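Local coordinates for protein putative anti-sigma factor antagonist TM_1081 (Thermotoga maritima, PDB 3F43) that probably acts as an anti-anti-sigma factor that counteracts an anti-sigma factor and so frees a sigma factor from inhibition, at residues I55-L59 / I115-M119; L31-A36 / F68-V72. All coordinates share one frame. Where two conformers were deposited one is given. Numbering follows the deposited sequence.

Contact 1: I55-L59 / I115-M119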
ATOM      1  N   ILE A  55      12.857  -7.516  11.684  1.00 21.51           N
ATOM      2  CA  ILE A  55      11.571  -7.153  12.287  1.00 21.82           C
ATOM      3  C   ILE A  55      10.535  -8.224  12.060  1.00 22.84           C
ATOM      4  O   ILE A  55      10.404  -8.759  10.965  1.00 22.25           O
ATOM      5  CB  ILE A  55      11.021  -5.794  11.707  1.00 23.64           C
ATOM      6  CG1 ILE A  55      12.042  -4.674  12.003  1.00 25.29           C
ATOM      7  CG2 ILE A  55       9.617  -5.459  12.220  1.00 24.38           C
ATOM      8  CD1 ILE A  55      11.529  -3.271  11.687  1.00 26.44           C
ATOM      9  N   PHE A  56       9.821  -8.558  13.137  1.00 19.74           N
ATOM     10  CA  PHE A  56       8.629  -9.385  13.076  1.00 22.40           C
ATOM     11  C   PHE A  56       7.447  -8.445  13.330  1.00 21.95           C
ATOM     12  O   PHE A  56       7.413  -7.766  14.366  1.00 23.47           O
ATOM     13  CB  PHE A  56       8.567 -10.454  14.159  1.00 23.18           C
ATOM     14  CG  PHE A  56       9.653 -11.489  14.133  1.00 21.88           C
ATOM     15  CD1 PHE A  56      10.530 -11.658  13.058  1.00 21.95           C
ATOM     16  CD2 PHE A  56       9.786 -12.352  15.237  1.00 26.71           C
ATOM     17  CE1 PHE A  56      11.524 -12.635  13.087  1.00 25.40           C
ATOM     18  CE2 PHE A  56      10.757 -13.321  15.261  1.00 26.89           C
ATOM     19  CZ  PHE A  56      11.630 -13.474  14.168  1.00 22.88           C
ATOM     20  N   LEU A  57       6.455  -8.442  12.445  1.00 21.72           N
ATOM     21  CA  LEU A  57       5.238  -7.720  12.702  1.00 21.51           C
ATOM     22  C   LEU A  57       4.193  -8.774  13.096  1.00 22.48           C
ATOM     23  O   LEU A  57       3.663  -9.534  12.268  1.00 20.71           O
ATOM     24  CB  LEU A  57       4.806  -6.863  11.507  1.00 22.23           C
ATOM     25  CG  LEU A  57       3.414  -6.226  11.611  1.00 21.94           C
ATOM     26  CD1 LEU A  57       3.351  -5.306  12.862  1.00 24.24           C
ATOM     27  CD2 LEU A  57       3.130  -5.461  10.326  1.00 23.72           C
ATOM     28  N   VAL A  58       3.937  -8.830  14.396  1.00 20.45           N
ATOM     29  CA  VAL A  58       3.031  -9.791  14.991  1.00 18.73           C
ATOM     30  C   VAL A  58       1.607  -9.216  14.901  1.00 20.91           C
ATOM     31  O   VAL A  58       1.342  -8.104  15.379  1.00 21.21           O
ATOM     32  CB  VAL A  58       3.429 -10.092  16.438  1.00 19.41           C
ATOM     33  CG1 VAL A  58       2.384 -11.066  17.086  1.00 21.88           C
ATOM     34  CG2 VAL A  58       4.855 -10.710  16.502  1.00 21.61           C
ATOM     35  N   LEU A  59       0.730  -9.987  14.283  1.00 21.71           N
ATOM     36  CA  LEU A  59      -0.626  -9.561  13.939  1.00 22.04           C
ATOM     37  C   LEU A  59      -1.755 -10.214  14.764  1.00 20.17           C
ATOM     38  O   LEU A  59      -2.927 -10.108  14.448  1.00 19.46           O
ATOM     39  CB  LEU A  59      -0.836  -9.790  12.425  1.00 23.68           C
ATOM     40  CG  LEU A  59       0.091  -8.999  11.515  1.00 26.19           C
ATOM     41  CD1 LEU A  59      -0.033  -9.445  10.046  1.00 26.86           C
ATOM     42  CD2 LEU A  59      -0.261  -7.543  11.638  1.00 23.12           C
ATOM     43  N   ILE A 115       5.632 -16.934  16.722  1.00 21.95           N
ATOM     44  CA  ILE A 115       6.877 -16.250  16.942  1.00 21.38           C
ATOM     45  C   ILE A 115       8.063 -17.249  16.997  1.00 23.81           C
ATOM     46  O   ILE A 115       9.115 -16.961  16.429  1.00 24.01           O
ATOM     47  CB  ILE A 115       6.819 -15.347  18.236  1.00 21.11           C
ATOM     48  CG1 ILE A 115       5.823 -14.206  18.021  1.00 20.01           C
ATOM     49  CG2 ILE A 115       8.219 -14.822  18.594  1.00 22.13           C
ATOM     50  CD1 ILE A 115       5.572 -13.319  19.298  1.00 20.98           C
ATOM     51  N   SER A 116       7.884 -18.427  17.583  1.00 25.12           N
ATOM     52  CA  SER A 116       9.016 -19.373  17.674  1.00 26.39           C
ATOM     53  C   SER A 116       9.412 -19.848  16.292  1.00 25.37           C
ATOM     54  O   SER A 116      10.593 -19.982  15.990  1.00 27.00           O
ATOM     55  CB  SER A 116       8.724 -20.526  18.650  1.00 27.24           C
ATOM     56  OG  SER A 116       7.513 -21.181  18.320  1.00 35.09           O
ATOM     57  N   GLU A 117       8.437 -20.056  15.420  1.00 24.60           N
ATOM     58  CA  GLU A 117       8.741 -20.423  14.038  1.00 27.61           C
ATOM     59  C   GLU A 117       9.557 -19.348  13.330  1.00 28.11           C
ATOM     60  O   GLU A 117      10.527 -19.653  12.640  1.00 27.16           O
ATOM     61  CB  GLU A 117       7.458 -20.695  13.259  1.00 29.38           C
ATOM     62  CG  GLU A 117       6.727 -21.958  13.725  1.00 36.04           C
ATOM     63  CD  GLU A 117       5.265 -22.019  13.250  1.00 37.05           C
ATOM     64  OE1 GLU A 117       4.816 -21.117  12.508  1.00 44.18           O
ATOM     65  OE2 GLU A 117       4.569 -22.978  13.634  1.00 54.95           O
ATOM     66  N   ALA A 118       9.167 -18.089  13.498  1.00 24.64           N
ATOM     67  CA  ALA A 118       9.894 -16.962  12.886  1.00 25.81           C
ATOM     68  C   ALA A 118      11.324 -16.869  13.424  1.00 25.00           C
ATOM     69  O   ALA A 118      12.277 -16.611  12.671  1.00 25.17           O
ATOM     70  CB  ALA A 118       9.135 -15.613  13.108  1.00 23.70           C
HETATM   71  N   MSE A 119      11.470 -17.061  14.726  0.60 23.30           N
HETATM   72  CA  MSE A 119      12.786 -16.968  15.367  0.60 26.17           C
HETATM   73  C   MSE A 119      13.706 -18.045  14.800  0.60 29.17           C
HETATM   74  O   MSE A 119      14.878 -17.791  14.501  0.60 29.89           O
HETATM   75  CB  MSE A 119      12.701 -17.126  16.889  0.60 26.35           C
HETATM   76  CG  MSE A 119      12.180 -15.916  17.650  0.60 30.38           C
HETATM   77 SE   MSE A 119      13.274 -14.264  17.609  0.45 35.23          SE
HETATM   78  CE  MSE A 119      14.904 -14.903  16.716  0.60 12.50           C
TER

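Contact 2: L31-A36 / F68-V72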
ATOM      1  N   LEU A  31      -4.606  -1.789  13.006  0.50 33.81           N
ATOM      2  CA  LEU A  31      -3.719  -1.001  12.150  0.50 31.97           C
ATOM      3  C   LEU A  31      -4.477  -0.715  10.878  0.50 31.66           C
ATOM      4  O   LEU A  31      -4.832  -1.649  10.134  0.50 34.06           O
ATOM      5  CB  LEU A  31      -2.460  -1.780  11.795  0.50 32.22           C
ATOM      6  CG  LEU A  31      -1.474  -1.977  12.923  0.50 30.87           C
ATOM      7  CD1 LEU A  31      -0.288  -2.744  12.357  0.50 30.47           C
ATOM      8  CD2 LEU A  31      -1.096  -0.617  13.515  0.50 26.26           C
ATOM      9  N   ASN A  32      -4.763   0.561  10.649  1.00 26.61           N
ATOM     10  CA  ASN A  32      -5.666   0.987   9.556  1.00 26.61           C
ATOM     11  C   ASN A  32      -5.407   2.451   9.231  1.00 24.31           C
ATOM     12  O   ASN A  32      -4.454   3.012   9.767  1.00 22.21           O
ATOM     13  CB  ASN A  32      -7.128   0.715   9.924  1.00 26.97           C
ATOM     14  CG  ASN A  32      -7.588   1.497  11.178  1.00 31.79           C
ATOM     15  OD1 ASN A  32      -7.042   2.563  11.508  1.00 30.38           O
ATOM     16  ND2 ASN A  32      -8.610   0.974  11.877  1.00 37.35           N
ATOM     17  N   ILE A  33      -6.218   3.045   8.371  1.00 20.36           N
ATOM     18  CA  ILE A  33      -6.071   4.425   7.916  1.00 21.14           C
ATOM     19  C   ILE A  33      -5.875   5.422   9.065  1.00 21.66           C
ATOM     20  O   ILE A  33      -5.112   6.370   8.926  1.00 21.23           O
ATOM     21  CB  ILE A  33      -7.248   4.854   6.992  1.00 18.73           C
ATOM     22  CG1 ILE A  33      -7.038   6.244   6.407  1.00 21.61           C
ATOM     23  CG2 ILE A  33      -8.633   4.719   7.690  1.00 21.25           C
ATOM     24  CD1 ILE A  33      -7.998   6.587   5.279  1.00 21.12           C
ATOM     25  N   GLU A  34      -6.540   5.220  10.189  1.00 22.50           N
ATOM     26  CA  GLU A  34      -6.423   6.183  11.280  1.00 21.92           C
ATOM     27  C   GLU A  34      -5.035   6.256  11.934  1.00 23.05           C
ATOM     28  O   GLU A  34      -4.599   7.395  12.318  1.00 21.60           O
ATOM     29  CB  GLU A  34      -7.489   5.920  12.344  1.00 20.47           C
ATOM     30  CG  GLU A  34      -8.888   6.311  11.896  1.00 26.92           C
ATOM     31  CD  GLU A  34      -9.969   6.174  12.976  1.00 30.03           C
ATOM     32  OE1 GLU A  34      -9.986   5.141  13.688  1.00 44.55           O
ATOM     33  OE2 GLU A  34     -10.820   7.091  13.073  1.00 48.08           O
ATOM     34  N   ASN A  35      -4.365   5.111  12.055  1.00 19.26           N
ATOM     35  CA  ASN A  35      -3.042   5.016  12.701  1.00 20.22           C
ATOM     36  C   ASN A  35      -1.866   4.624  11.823  1.00 18.88           C
ATOM     37  O   ASN A  35      -0.723   4.512  12.289  1.00 21.41           O
ATOM     38  CB  ASN A  35      -3.099   4.215  14.006  1.00 21.14           C
ATOM     39  CG  ASN A  35      -3.349   2.775  13.786  1.00 27.21           C
ATOM     40  OD1 ASN A  35      -3.568   2.347  12.647  1.00 29.33           O
ATOM     41  ND2 ASN A  35      -3.312   1.989  14.880  1.00 29.91           N
ATOM     42  N   ALA A  36      -2.119   4.383  10.529  1.00 20.28           N
ATOM     43  CA  ALA A  36      -1.087   3.836   9.674  1.00 20.41           C
ATOM     44  C   ALA A  36       0.150   4.713   9.580  1.00 19.51           C
ATOM     45  O   ALA A  36       1.242   4.232   9.758  1.00 23.18           O
ATOM     46  CB  ALA A  36      -1.631   3.509   8.270  1.00 22.05           C
ATOM     47  N   PHE A  68      -4.265   1.200   3.659  1.00 19.28           N
ATOM     48  CA  PHE A  68      -3.248   2.002   4.333  1.00 21.50           C
ATOM     49  C   PHE A  68      -2.326   1.178   5.179  1.00 22.99           C
ATOM     50  O   PHE A  68      -1.092   1.376   5.117  1.00 26.04           O
ATOM     51  CB  PHE A  68      -3.894   3.143   5.164  1.00 21.13           C
ATOM     52  CG  PHE A  68      -4.260   4.344   4.355  1.00 22.08           C
ATOM     53  CD1 PHE A  68      -5.223   4.268   3.363  1.00 24.79           C
ATOM     54  CD2 PHE A  68      -3.658   5.556   4.601  1.00 24.04           C
ATOM     55  CE1 PHE A  68      -5.534   5.374   2.604  1.00 26.23           C
ATOM     56  CE2 PHE A  68      -3.996   6.671   3.872  1.00 21.72           C
ATOM     57  CZ  PHE A  68      -4.929   6.588   2.867  1.00 21.54           C
ATOM     58  N   SER A  69      -2.843   0.198   5.902  1.00 23.26           N
ATOM     59  CA  SER A  69      -1.928  -0.653   6.690  1.00 28.70           C
ATOM     60  C   SER A  69      -1.106  -1.543   5.739  1.00 27.45           C
ATOM     61  O   SER A  69       0.087  -1.814   5.978  1.00 26.84           O
ATOM     62  CB  SER A  69      -2.616  -1.419   7.828  1.00 37.90           C
ATOM     63  OG  SER A  69      -3.968  -1.784   7.586  1.00 26.09           O
ATOM     64  N   LEU A  70      -1.684  -1.927   4.608  1.00 24.96           N
ATOM     65  CA  LEU A  70      -0.901  -2.648   3.609  1.00 26.64           C
ATOM     66  C   LEU A  70       0.222  -1.774   3.062  1.00 24.12           C
ATOM     67  O   LEU A  70       1.349  -2.238   2.861  1.00 24.77           O
ATOM     68  CB  LEU A  70      -1.740  -3.109   2.421  1.00 29.04           C
ATOM     69  CG  LEU A  70      -2.413  -4.444   2.529  1.00 34.53           C
ATOM     70  CD1 LEU A  70      -3.351  -4.622   1.303  1.00 35.33           C
ATOM     71  CD2 LEU A  70      -1.353  -5.572   2.630  1.00 28.99           C
ATOM     72  N   GLY A  71      -0.055  -0.500   2.799  1.00 24.44           N
ATOM     73  CA  GLY A  71       0.976   0.402   2.317  1.00 25.62           C
ATOM     74  C   GLY A  71       2.138   0.521   3.299  1.00 25.34           C
ATOM     75  O   GLY A  71       3.311   0.554   2.897  1.00 25.04           O
ATOM     76  N   VAL A  72       1.823   0.535   4.586  1.00 27.24           N
ATOM     77  CA  VAL A  72       2.856   0.546   5.632  1.00 26.66           C
ATOM     78  C   VAL A  72       3.700  -0.735   5.605  1.00 24.26           C
ATOM     79  O   VAL A  72       4.944  -0.684   5.632  1.00 23.99           O
ATOM     80  CB  VAL A  72       2.292   0.890   6.983  1.00 31.29           C
ATOM     81  CG1 VAL A  72       3.352   0.645   8.085  1.00 33.11           C
ATOM     82  CG2 VAL A  72       1.785   2.382   6.913  1.00 30.72           C
TER

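Contact 1: I55-L59 / I115-M119
Phe56 lays its ring against the methyl group of Ala118, a CH-pi contact with Ala118 CB 3.6 Å from the ring centroid and 19° off its normal. This is helix-on-sheet packing in the STAS domain: the C-terminal helix 115-123 covers one face of the sheet through its central strand 54-58, the two segments running nearly antiparallel (163°) with axes 10.3 Å apart. Phe56 and Val58 point toward the helix, whereas Ile55 and Leu57 turn to the other face, where helix 36-48 meets them. The small Ala118 lets the bulky ring approach closely, Phe56 CZ lying 3.5 Å from Ala118 CB. No hydrogen bond crosses the interface, as suits this buried, apolar contact. Ile115, whose CA-to-CB bond points sideways, is long enough to bring its end back to the strand, where Ile115 CD1 meets Val58 CG2 at 3.9 Å. Selenomethionine Met119 completes the cluster with an oblique Met-aromatic contact, its SE atom 3.6 Å from Phe56 CE2.

Contact 2: L31-A36 / F68-V72
Residues 31-36 turn out of an extended course into the beginning of helix 36-48, and the turn lies close against the first turns of helix 67-83: the CA atoms of Asn32 and Ser69 are 5.0 Å apart, those of Ile33 and Phe68 5.2 Å. Within the turn Asn32 OD1 accepts from Glu34 N (3.0 Å), an Asx turn, while Asn35 OD1 accepts from Asn32 N (2.9 Å). Two asparagines, whose short amides can reach nearby backbone groups, thus shape the bend. Across the interface, Ser69 OG donates to Leu31 O at 2.7 Å, a bond that suits a small hydroxyl in a buried spot. The other side-chain contacts are mainly apolar. Ile33 lies over a face of the Phe68 ring, its CG1 3.8 Å from the ring centroid and 6° off the normal. Ala36 is small enough to sit between Phe68 and Val72, with its CB 3.9 Å from Phe68 CB and 3.8 Å from Val72 CG2. Asp66, just ahead of the helix, also accepts a hydrogen bond from Ile33 N, and Ile108 of the second subunit packs on both Ile33 and Phe68. Such a junction of two helix beginnings belongs to the SpoIIAA-like STAS fold; here it adjoins Ser67, the phosphorylation site inferred by similarity, unmodified in this structure.

Overall arrangement
Both contacts belong to the single STAS domain, with centres 19 Å apart on opposite sides of the chain's centre; they do not touch, though their nearest atoms come within about 4 Å. Their segments alternate along the chain: 31-36, 55-59, 68-72, then 115-119. The next regular element after strand 54-58 of contact 1 is helix 67-83 of contact 2, and helix 36-48, which starts at contact 2, packs on the sheet face turned away from helix 115-123. The central strand therefore lies between helices on its two faces. Contact 1 joins the last helix of the chain, 115-123, to the central strand, whereas contact 2 lies beside the inferred phosphorylation site and reaches the second subunit.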